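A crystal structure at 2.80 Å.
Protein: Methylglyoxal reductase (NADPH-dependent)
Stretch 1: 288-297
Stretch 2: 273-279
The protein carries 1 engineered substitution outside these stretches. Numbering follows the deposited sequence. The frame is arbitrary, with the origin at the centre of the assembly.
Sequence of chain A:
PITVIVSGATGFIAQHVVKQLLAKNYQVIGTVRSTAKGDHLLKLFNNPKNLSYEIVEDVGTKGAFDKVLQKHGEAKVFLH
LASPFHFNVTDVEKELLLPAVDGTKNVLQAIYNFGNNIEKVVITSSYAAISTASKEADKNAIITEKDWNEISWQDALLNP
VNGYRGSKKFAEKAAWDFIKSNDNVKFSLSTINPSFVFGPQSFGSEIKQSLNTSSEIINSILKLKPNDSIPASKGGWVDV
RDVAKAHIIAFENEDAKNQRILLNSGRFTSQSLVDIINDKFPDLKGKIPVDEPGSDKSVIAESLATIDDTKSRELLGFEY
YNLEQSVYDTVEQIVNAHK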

# COMPACT_ATOMS: atom_id res chain seq x y z
N ILE A 288 -24.35 13.90 -8.76
CA ILE A 288 -22.97 13.87 -9.23
C ILE A 288 -23.03 13.77 -10.75
O ILE A 288 -24.08 13.42 -11.31
CB ILE A 288 -22.16 12.72 -8.59
CG1 ILE A 288 -22.86 11.39 -8.84
CG2 ILE A 288 -21.96 12.97 -7.10
CD1 ILE A 288 -21.91 10.21 -8.89
N PRO A 289 -21.93 14.08 -11.45
CA PRO A 289 -21.98 14.11 -12.91
C PRO A 289 -22.24 12.73 -13.51
O PRO A 289 -22.16 11.69 -12.86
CB PRO A 289 -20.60 14.63 -13.30
CG PRO A 289 -20.13 15.39 -12.10
CD PRO A 289 -20.65 14.59 -10.94
N VAL A 290 -22.57 12.76 -14.79
CA VAL A 290 -22.71 11.54 -15.57
C VAL A 290 -21.60 11.37 -16.60
O VAL A 290 -21.18 10.24 -16.86
CB VAL A 290 -24.09 11.52 -16.25
CG1 VAL A 290 -24.26 10.28 -17.12
CG2 VAL A 290 -25.18 11.58 -15.19
N ASP A 291 -21.02 12.48 -17.09
CA ASP A 291 -20.55 12.69 -18.47
C ASP A 291 -20.77 11.53 -19.43
O ASP A 291 -21.92 11.22 -19.75
CB ASP A 291 -19.08 13.11 -18.51
CG ASP A 291 -18.81 14.24 -19.55
OD1 ASP A 291 -17.63 14.50 -19.85
OD2 ASP A 291 -19.79 14.86 -20.05
N GLU A 292 -19.68 10.93 -19.95
CA GLU A 292 -19.79 10.01 -21.08
C GLU A 292 -19.64 8.56 -20.62
O GLU A 292 -18.52 8.03 -20.60
CB GLU A 292 -18.74 10.34 -22.16
CG GLU A 292 -18.96 11.64 -22.98
CD GLU A 292 -20.14 11.60 -23.98
OE1 GLU A 292 -19.92 11.93 -25.17
OE2 GLU A 292 -21.29 11.27 -23.58
N PRO A 293 -20.73 7.89 -20.24
CA PRO A 293 -20.61 6.53 -19.71
C PRO A 293 -20.02 5.59 -20.75
O PRO A 293 -20.27 5.73 -21.95
CB PRO A 293 -22.05 6.14 -19.38
CG PRO A 293 -22.78 7.46 -19.26
CD PRO A 293 -22.13 8.34 -20.27
N GLY A 294 -19.21 4.64 -20.27
CA GLY A 294 -18.49 3.71 -21.12
C GLY A 294 -17.23 4.25 -21.76
O GLY A 294 -16.46 3.46 -22.33
N SER A 295 -16.97 5.57 -21.69
CA SER A 295 -15.77 6.12 -22.30
C SER A 295 -14.50 5.46 -21.77
O SER A 295 -13.48 5.45 -22.46
CB SER A 295 -15.71 7.64 -22.10
OG SER A 295 -15.16 8.03 -20.85
N ASP A 296 -14.56 4.85 -20.58
CA ASP A 296 -13.35 4.32 -19.95
C ASP A 296 -12.78 3.13 -20.71
O ASP A 296 -11.55 3.00 -20.81
CB ASP A 296 -13.64 3.95 -18.48
CG ASP A 296 -14.80 2.98 -18.32
OD1 ASP A 296 -14.60 1.87 -17.77
OD2 ASP A 296 -15.94 3.35 -18.71
N LYS A 297 -13.63 2.25 -21.25
CA LYS A 297 -13.12 1.04 -21.90
C LYS A 297 -12.23 1.37 -23.09
O LYS A 297 -11.17 0.75 -23.27
CB LYS A 297 -14.26 0.11 -22.32
CG LYS A 297 -14.94 -0.57 -21.10
CD LYS A 297 -13.90 -0.93 -20.00
CE LYS A 297 -14.52 -1.23 -18.60
NZ LYS A 297 -13.57 -1.05 -17.42
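Stretch 2 273-279: LVDIIND

Stretch 2 is a run of helix, 273-279, continuing at both ends, and it lies against a stretch 1 that is a loop, extended at Ile-288 and Pro-289 and irregular after them, that passes through a turn into a helix. The loop passes across the helix rather than along it: Ile-288 and Pro-289 sit beside Ile-277 and Asn-278, while Pro-293 and Gly-294 sit beside Asp-275. The nearest CA pairs keep no steady register, with Val-290 at 6.8 Å from Val-274 and Pro-293 at 6.2 Å from Asp-275; further on, Asp-296 and Leu-273 are 9.5 Å apart by CA and make no contact. The interface is small, 334 Å² with both sides summed, and a helix side chain takes part in each of its two hydrogen bonds.

The first is at Asn-278. Its CA-to-CB bond points toward the loop, and ND2 donates to Pro-289 O at 2.7 Å with an angle of 154°. A helix keeps its own backbone groups busy, here with Ile-277 N to Leu-273 O at 3.0 Å and Asn-278 N to Val-274 O at 2.8 Å, so a side-chain amide is a natural way for it to serve a loop carbonyl. Val-274, one turn earlier on the same face, brings CG1 to 3.3 Å from Pro-289 O, so that this oxygen has the amide and a methyl group as close neighbours. The other end of the amide, Asn-278 OD1, lies 3.7 Å from Ile-288 CG1, a packing contact.

Next to this polar pair is an apolar one. Ile-288 and Ile-277 both point toward the opposing stretch, both are buried, and Ile-288 CD1 meets Ile-277 CG2 at 3.6 Å. Val-290, by contrast, directs its CB away from the helix, and its side chain comes no nearer than the 4.2 Å between CG2 and Asn-278 ND2.

The second hydrogen bond runs the other way, from loop backbone to helix side chain. A type II turn spans Glu-292 to Ser-295, closed by Ser-295 N to Glu-292 O at 3.1 Å, and Gly-294 occupies its third position with phi 79°, a value that by itself favours glycine. The turn leaves Gly-294 N facing the helix, where Asp-275 OD2 accepts it at 3.1 Å and a nearly straight 170°. Asp-275 starts sideways from its CA, but its chi1 m rotamer brings the carboxylate nearer the loop. OD1 packs 3.5 Å from Pro-293 CB and is also hydrogen-bonded just outside the stretch.

One feature goes against charge pairing: Asp-296 OD2 stands 3.8 Å from Asp-275 OD2, two like charges close together. Lys-297 NZ forms a salt bridge with Asp-296 OD1 at 3.1 Å, its hydrogen bond weak, and Asp-296 OD1 has a further hydrogen bond just beyond the stretch. The rule to take away is economical: one amide for a buried loop residue's carbonyl, one carboxylate for a turn NH, and an isoleucine pair beside the amide.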

# COMPACT_ATOMS: atom_id res chain seq x y z
N LEU A 273 -15.39 5.00 -12.23
CA LEU A 273 -15.91 5.16 -10.88
C LEU A 273 -17.26 5.85 -10.88
O LEU A 273 -18.19 5.42 -10.20
CB LEU A 273 -14.90 5.95 -10.05
CG LEU A 273 -13.47 5.44 -10.17
CD1 LEU A 273 -12.56 6.29 -9.29
CD2 LEU A 273 -13.41 3.96 -9.79
N VAL A 274 -17.37 6.95 -11.65
CA VAL A 274 -18.65 7.64 -11.84
C VAL A 274 -19.74 6.65 -12.22
O VAL A 274 -20.79 6.57 -11.56
CB VAL A 274 -18.51 8.74 -12.90
CG1 VAL A 274 -19.86 9.38 -13.16
CG2 VAL A 274 -17.50 9.78 -12.43
N ASP A 275 -19.51 5.86 -13.28
CA ASP A 275 -20.50 4.89 -13.75
C ASP A 275 -20.94 3.94 -12.64
O ASP A 275 -22.14 3.68 -12.47
CB ASP A 275 -19.95 4.09 -14.94
CG ASP A 275 -19.89 4.91 -16.23
OD1 ASP A 275 -20.48 6.02 -16.28
OD2 ASP A 275 -19.25 4.42 -17.21
N ILE A 276 -19.98 3.37 -11.89
CA ILE A 276 -20.34 2.45 -10.81
C ILE A 276 -21.21 3.15 -9.78
O ILE A 276 -22.22 2.60 -9.32
CB ILE A 276 -19.08 1.87 -10.14
CG1 ILE A 276 -18.34 0.93 -11.10
CG2 ILE A 276 -19.47 1.13 -8.88
CD1 ILE A 276 -17.13 0.23 -10.47
N ILE A 277 -20.85 4.39 -9.41
CA ILE A 277 -21.58 5.09 -8.37
C ILE A 277 -22.98 5.45 -8.86
O ILE A 277 -23.98 5.19 -8.16
CB ILE A 277 -20.78 6.34 -7.92
CG1 ILE A 277 -19.44 5.90 -7.31
CG2 ILE A 277 -21.58 7.20 -6.92
CD1 ILE A 277 -18.53 7.05 -6.91
N ASN A 278 -23.08 5.99 -10.08
CA ASN A 278 -24.39 6.35 -10.62
C ASN A 278 -25.31 5.13 -10.73
O ASN A 278 -26.53 5.27 -10.57
CB ASN A 278 -24.24 7.06 -11.96
CG ASN A 278 -24.07 8.57 -11.80
OD1 ASN A 278 -24.83 9.19 -11.07
ND2 ASN A 278 -23.10 9.15 -12.50
N ASP A 279 -24.75 3.93 -10.92
CA ASP A 279 -25.58 2.73 -11.05
C ASP A 279 -25.84 1.99 -9.74
O ASP A 279 -26.76 1.16 -9.68
CB ASP A 279 -24.96 1.77 -12.08
CG ASP A 279 -25.43 2.09 -13.53
OD1 ASP A 279 -26.64 1.85 -13.83
OD2 ASP A 279 -24.61 2.60 -14.36